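Local atomic coordinates of NADH dehydrogenase, putative (Plasmodium falciparum, PDB entry 5JWC), a protein that probably oxidises NADH and passes the electrons through its bound FAD to ubiquinone, as a type II NADH dehydrogenase of the malaria parasite. Residues A[301-315]-A[319-332]. Residues are numbered along the deposited sequence; the frame is centred on the assembly and turned at random.
Sequences QTTLIQKFLKTIPVQ and AILKVDEKLRVIGI
Q315 and L321 bury the most surface in this contact, in which helix 303-309 packs on strand 321-323 within the two-dinucleotide-fold architecture of the pyridine nucleotide-disulphide oxidoreductases, close to the FAD that L304 touches. The carboxamide of Q315 reaches across to K322 of the strand and I330 beyond the turn 324-327, making three hydrogen bonds across the contact. Its OE1 accepts from K322 N (3.0 Å, nearly straight at 169°), the donor tilted slightly from the carbonyl plane. NE2 gives one hydrogen to I330 O at 2.8 Å, in the plane of the Q315 amide and on a lone pair of I330 O, and the other to K322 O by a more bent bond. The amide thus bridges K322 and I330, which the backbone bond I330 N to K322 O already joins. N318 ND2 also bonds to OE1; with donors at OE1 and acceptors at NE2, the amide's orientation is well defined.

Both methyls of L321 meet the helix, its CG being trans to the backbone N (chi1 -169°): CD1 lies 3.6 Å from L309 CD2, while CD2 meets I305 CD1 at 4.0 Å. F308 slants against L321 CD1, V329 and I332. The other methyl of L309, CD1, lies 3.8 Å from I320 C. I312 CD1 sits over one face of the F308 ring, offset toward its rim, and touches I332 CD1 at 3.9 Å.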
loop_
_atom_site.group_PDB
_atom_site.type_symbol
_atom_site.label_atom_id
_atom_site.label_comp_id
_atom_site.label_asym_id
_atom_site.label_seq_id
_atom_site.Cartn_x
_atom_site.Cartn_y
_atom_site.Cartn_z
ATOM N N GLN A 301 28.252 -2.996 -6.105
ATOM C CA GLN A 301 27.887 -3.642 -7.349
ATOM C C GLN A 301 27.040 -4.876 -7.097
ATOM O O GLN A 301 27.206 -5.558 -6.093
ATOM C CB GLN A 301 29.141 -4.010 -8.147
ATOM C CG GLN A 301 29.848 -2.793 -8.710
ATOM C CD GLN A 301 28.909 -1.951 -9.577
ATOM O OE1 GLN A 301 28.351 -2.451 -10.563
ATOM N NE2 GLN A 301 28.730 -0.671 -9.214
ATOM N N THR A 302 26.120 -5.154 -8.012
ATOM C CA THR A 302 25.303 -6.357 -7.908
ATOM C C THR A 302 26.167 -7.609 -8.038
ATOM O O THR A 302 27.243 -7.569 -8.632
ATOM C CB THR A 302 24.241 -6.404 -8.995
ATOM O OG1 THR A 302 24.885 -6.340 -10.277
ATOM C CG2 THR A 302 23.275 -5.230 -8.848
ATOM N N THR A 303 25.667 -8.726 -7.522
ATOM C CA THR A 303 26.366 -10.002 -7.652
ATOM C C THR A 303 26.519 -10.381 -9.124
ATOM O O THR A 303 27.562 -10.886 -9.543
ATOM C CB THR A 303 25.638 -11.129 -6.871
ATOM O OG1 THR A 303 24.331 -11.330 -7.419
ATOM C CG2 THR A 303 25.501 -10.749 -5.415
ATOM N N LEU A 304 25.502 -10.095 -9.927
ATOM C CA LEU A 304 25.582 -10.396 -11.355
ATOM C C LEU A 304 26.797 -9.743 -12.024
ATOM O O LEU A 304 27.514 -10.381 -12.815
ATOM C CB LEU A 304 24.313 -9.925 -12.063
ATOM C CG LEU A 304 24.376 -9.921 -13.592
ATOM C CD1 LEU A 304 24.628 -11.349 -14.093
ATOM C CD2 LEU A 304 23.134 -9.354 -14.223
ATOM N N ILE A 305 27.032 -8.474 -11.699
ATOM C CA ILE A 305 28.128 -7.727 -12.302
ATOM C C ILE A 305 29.472 -8.280 -11.809
ATOM O O ILE A 305 30.411 -8.439 -12.593
ATOM C CB ILE A 305 28.017 -6.212 -11.976
ATOM C CG1 ILE A 305 26.840 -5.579 -12.722
ATOM C CG2 ILE A 305 29.284 -5.490 -12.333
ATOM C CD1 ILE A 305 26.961 -5.587 -14.241
ATOM N N GLN A 306 29.540 -8.567 -10.512
ATOM C CA GLN A 306 30.715 -9.175 -9.887
ATOM C C GLN A 306 31.092 -10.485 -10.569
ATOM O O GLN A 306 32.276 -10.744 -10.800
ATOM C CB GLN A 306 30.466 -9.432 -8.403
ATOM C CG GLN A 306 30.381 -8.178 -7.544
ATOM C CD GLN A 306 30.197 -8.513 -6.074
ATOM O OE1 GLN A 306 31.016 -9.216 -5.487
ATOM N NE2 GLN A 306 29.116 -8.010 -5.470
ATOM N N LYS A 307 30.087 -11.310 -10.881
ATOM C CA LYS A 307 30.333 -12.595 -11.540
ATOM C C LYS A 307 30.649 -12.446 -13.021
ATOM O O LYS A 307 31.497 -13.165 -13.544
ATOM C CB LYS A 307 29.153 -13.554 -11.363
ATOM C CG LYS A 307 29.027 -14.101 -9.960
ATOM C CD LYS A 307 28.189 -15.375 -9.935
ATOM C CE LYS A 307 26.708 -15.095 -10.068
ATOM N NZ LYS A 307 25.887 -16.266 -9.634
ATOM N N PHE A 308 29.956 -11.539 -13.702
ATOM C CA PHE A 308 30.200 -11.301 -15.113
ATOM C C PHE A 308 31.629 -10.807 -15.341
ATOM O O PHE A 308 32.288 -11.171 -16.324
ATOM C CB PHE A 308 29.186 -10.283 -15.629
ATOM C CG PHE A 308 29.313 -9.949 -17.075
ATOM C CD1 PHE A 308 29.455 -10.944 -18.032
ATOM C CD2 PHE A 308 29.243 -8.624 -17.494
ATOM C CE1 PHE A 308 29.543 -10.625 -19.379
ATOM C CE2 PHE A 308 29.339 -8.299 -18.842
ATOM C CZ PHE A 308 29.488 -9.305 -19.784
ATOM N N LEU A 309 32.109 -9.974 -14.426
ATOM C CA LEU A 309 33.427 -9.367 -14.589
ATOM C C LEU A 309 34.525 -10.441 -14.649
ATOM O O LEU A 309 35.431 -10.367 -15.488
ATOM C CB LEU A 309 33.692 -8.371 -13.450
ATOM C CG LEU A 309 33.103 -6.991 -13.745
ATOM C CD1 LEU A 309 33.212 -6.057 -12.551
ATOM C CD2 LEU A 309 33.783 -6.374 -14.961
ATOM N N LYS A 310 34.410 -11.452 -13.790
ATOM C CA LYS A 310 35.434 -12.487 -13.680
ATOM C C LYS A 310 35.493 -13.428 -14.877
ATOM O O LYS A 310 36.417 -14.227 -15.000
ATOM C CB LYS A 310 35.227 -13.268 -12.390
ATOM C CG LYS A 310 35.250 -12.353 -11.194
ATOM C CD LYS A 310 35.184 -13.088 -9.887
ATOM C CE LYS A 310 35.516 -12.131 -8.741
ATOM N NZ LYS A 310 35.667 -12.812 -7.419
ATOM N N THR A 311 34.521 -13.307 -15.771
ATOM C CA THR A 311 34.475 -14.128 -16.968
ATOM C C THR A 311 35.025 -13.371 -18.168
ATOM O O THR A 311 35.102 -13.912 -19.270
ATOM C CB THR A 311 33.031 -14.597 -17.288
ATOM O OG1 THR A 311 32.297 -13.528 -17.901
ATOM C CG2 THR A 311 32.311 -15.056 -16.029
ATOM N N ILE A 312 35.380 -12.107 -17.960
ATOM C CA ILE A 312 36.007 -11.301 -19.005
ATOM C C ILE A 312 37.474 -11.104 -18.642
ATOM O O ILE A 312 37.790 -10.409 -17.669
ATOM C CB ILE A 312 35.313 -9.936 -19.178
ATOM C CG1 ILE A 312 33.797 -10.111 -19.278
ATOM C CG2 ILE A 312 35.830 -9.222 -20.400
ATOM C CD1 ILE A 312 33.054 -8.799 -19.287
ATOM N N PRO A 313 38.375 -11.745 -19.407
ATOM C CA PRO A 313 39.798 -11.748 -19.039
ATOM C C PRO A 313 40.363 -10.345 -18.833
ATOM O O PRO A 313 40.842 -10.053 -17.736
ATOM C CB PRO A 313 40.471 -12.468 -20.222
ATOM C CG PRO A 313 39.463 -12.430 -21.340
ATOM C CD PRO A 313 38.122 -12.454 -20.673
ATOM N N VAL A 314 40.263 -9.481 -19.836
ATOM C CA VAL A 314 40.720 -8.099 -19.694
ATOM C C VAL A 314 40.083 -7.342 -18.503
ATOM O O VAL A 314 40.709 -6.441 -17.948
ATOM C CB VAL A 314 40.495 -7.306 -21.001
ATOM C CG1 VAL A 314 39.083 -6.752 -21.076
ATOM C CG2 VAL A 314 41.518 -6.189 -21.129
ATOM N N GLN A 315 38.863 -7.696 -18.092
ATOM C CA GLN A 315 38.215 -6.990 -16.977
ATOM C C GLN A 315 38.220 -7.787 -15.664
ATOM O O GLN A 315 37.617 -7.359 -14.673
ATOM C CB GLN A 315 36.757 -6.629 -17.332
ATOM C CG GLN A 315 36.581 -5.738 -18.554
ATOM C CD GLN A 315 35.418 -4.768 -18.392
ATOM O OE1 GLN A 315 35.153 -4.280 -17.292
ATOM N NE2 GLN A 315 34.726 -4.477 -19.491
ATOM N N ALA A 319 36.631 -3.600 -10.413
ATOM C CA ALA A 319 35.586 -3.487 -9.401
ATOM C C ALA A 319 34.270 -3.035 -10.049
ATOM O O ALA A 319 33.204 -3.115 -9.443
ATOM C CB ALA A 319 35.996 -2.515 -8.306
ATOM N N ILE A 320 34.347 -2.537 -11.278
ATOM C CA ILE A 320 33.137 -2.094 -11.950
ATOM C C ILE A 320 33.241 -2.365 -13.438
ATOM O O ILE A 320 34.333 -2.427 -14.003
ATOM C CB ILE A 320 32.840 -0.592 -11.687
ATOM C CG1 ILE A 320 31.365 -0.268 -12.000
ATOM C CG2 ILE A 320 33.816 0.297 -12.452
ATOM C CD1 ILE A 320 30.871 1.100 -11.480
ATOM N N LEU A 321 32.093 -2.562 -14.060
ATOM C CA LEU A 321 32.026 -2.874 -15.471
ATOM C C LEU A 321 32.454 -1.674 -16.317
ATOM O O LEU A 321 31.874 -0.599 -16.207
ATOM C CB LEU A 321 30.604 -3.309 -15.828
ATOM C CG LEU A 321 30.453 -3.908 -17.229
ATOM C CD1 LEU A 321 31.402 -5.097 -17.396
ATOM C CD2 LEU A 321 29.022 -4.343 -17.463
ATOM N N LYS A 322 33.462 -1.852 -17.165
ATOM C CA LYS A 322 33.905 -0.766 -18.043
ATOM C C LYS A 322 33.303 -0.874 -19.432
ATOM O O LYS A 322 33.263 -1.961 -20.013
ATOM C CB LYS A 322 35.432 -0.744 -18.149
ATOM C CG LYS A 322 36.192 -0.428 -16.863
ATOM C CD LYS A 322 36.083 1.065 -16.525
ATOM C CE LYS A 322 37.169 1.501 -15.525
ATOM N NZ LYS A 322 37.896 2.726 -16.028
ATOM N N VAL A 323 32.835 0.249 -19.971
ATOM C CA VAL A 323 32.346 0.287 -21.344
ATOM C C VAL A 323 33.136 1.321 -22.117
ATOM O O VAL A 323 33.746 2.217 -21.521
ATOM C CB VAL A 323 30.846 0.642 -21.427
ATOM C CG1 VAL A 323 30.034 -0.334 -20.572
ATOM C CG2 VAL A 323 30.620 2.088 -20.960
ATOM N N ASP A 324 33.113 1.233 -23.437
ATOM C CA ASP A 324 33.807 2.242 -24.221
ATOM C C ASP A 324 32.908 3.451 -24.456
ATOM O O ASP A 324 31.793 3.523 -23.921
ATOM C CB ASP A 324 34.312 1.659 -25.557
ATOM C CG ASP A 324 33.182 1.183 -26.495
ATOM O OD1 ASP A 324 33.506 0.363 -27.391
ATOM O OD2 ASP A 324 32.003 1.610 -26.380
ATOM N N GLU A 325 33.378 4.380 -25.285
ATOM C CA GLU A 325 32.699 5.658 -25.484
ATOM C C GLU A 325 31.351 5.518 -26.176
ATOM O O GLU A 325 30.581 6.480 -26.263
ATOM C CB GLU A 325 33.599 6.615 -26.268
ATOM C CG GLU A 325 33.904 6.203 -27.735
ATOM C CD GLU A 325 34.949 5.100 -27.881
ATOM O OE1 GLU A 325 35.585 4.697 -26.885
ATOM O OE2 GLU A 325 35.139 4.627 -29.020
ATOM N N LYS A 326 31.057 4.305 -26.644
ATOM C CA LYS A 326 29.802 4.026 -27.332
ATOM C C LYS A 326 28.922 3.114 -26.479
ATOM O O LYS A 326 27.889 2.624 -26.945
ATOM C CB LYS A 326 30.081 3.394 -28.704
ATOM C CG LYS A 326 30.527 4.401 -29.751
ATOM C CD LYS A 326 31.124 3.714 -30.981
ATOM C CE LYS A 326 31.590 4.749 -31.996
ATOM N NZ LYS A 326 32.391 4.149 -33.119
ATOM N N LEU A 327 29.375 2.900 -25.242
ATOM C CA LEU A 327 28.682 2.165 -24.178
ATOM C C LEU A 327 28.761 0.656 -24.368
ATOM O O LEU A 327 28.023 -0.089 -23.719
ATOM C CB LEU A 327 27.208 2.609 -24.045
ATOM C CG LEU A 327 26.981 4.095 -23.794
ATOM C CD1 LEU A 327 25.510 4.429 -23.519
ATOM C CD2 LEU A 327 27.851 4.555 -22.633
ATOM N N ARG A 328 29.668 0.213 -25.242
ATOM C CA ARG A 328 29.903 -1.221 -25.438
ATOM C C ARG A 328 30.811 -1.776 -24.361
ATOM O O ARG A 328 31.855 -1.206 -24.078
ATOM C CB ARG A 328 30.515 -1.486 -26.828
ATOM C CG ARG A 328 29.602 -1.029 -27.954
ATOM C CD ARG A 328 30.238 -1.135 -29.329
ATOM N NE ARG A 328 31.500 -0.408 -29.389
ATOM C CZ ARG A 328 32.285 -0.370 -30.456
ATOM N NH1 ARG A 328 33.419 0.319 -30.416
ATOM N NH2 ARG A 328 31.934 -1.011 -31.561
ATOM N N VAL A 329 30.412 -2.887 -23.750
ATOM C CA VAL A 329 31.242 -3.542 -22.756
ATOM C C VAL A 329 32.583 -3.948 -23.370
ATOM O O VAL A 329 32.618 -4.506 -24.462
ATOM C CB VAL A 329 30.547 -4.776 -22.176
ATOM C CG1 VAL A 329 31.504 -5.553 -21.264
ATOM C CG2 VAL A 329 29.269 -4.355 -21.408
ATOM N N ILE A 330 33.674 -3.644 -22.675
ATOM C CA ILE A 330 35.028 -3.857 -23.195
ATOM C C ILE A 330 35.483 -5.306 -22.963
ATOM O O ILE A 330 35.295 -5.853 -21.880
ATOM C CB ILE A 330 36.029 -2.873 -22.529
ATOM C CG1 ILE A 330 35.704 -1.421 -22.918
ATOM C CG2 ILE A 330 37.479 -3.224 -22.887
ATOM C CD1 ILE A 330 36.504 -0.362 -22.138
ATOM N N GLY A 331 36.069 -5.928 -23.986
ATOM C CA GLY A 331 36.536 -7.300 -23.870
ATOM C C GLY A 331 35.536 -8.317 -24.402
ATOM O O GLY A 331 35.593 -9.497 -24.048
ATOM N N ILE A 332 34.608 -7.853 -25.236
ATOM C CA ILE A 332 33.616 -8.719 -25.863
ATOM C C ILE A 332 33.807 -8.673 -27.373
ATOM O O ILE A 332 33.404 -7.702 -28.024
ATOM C CB ILE A 332 32.143 -8.314 -25.533
ATOM C CG1 ILE A 332 31.943 -7.989 -24.041
ATOM C CG2 ILE A 332 31.180 -9.398 -26.010
ATOM C CD1 ILE A 332 32.147 -9.173 -23.079
#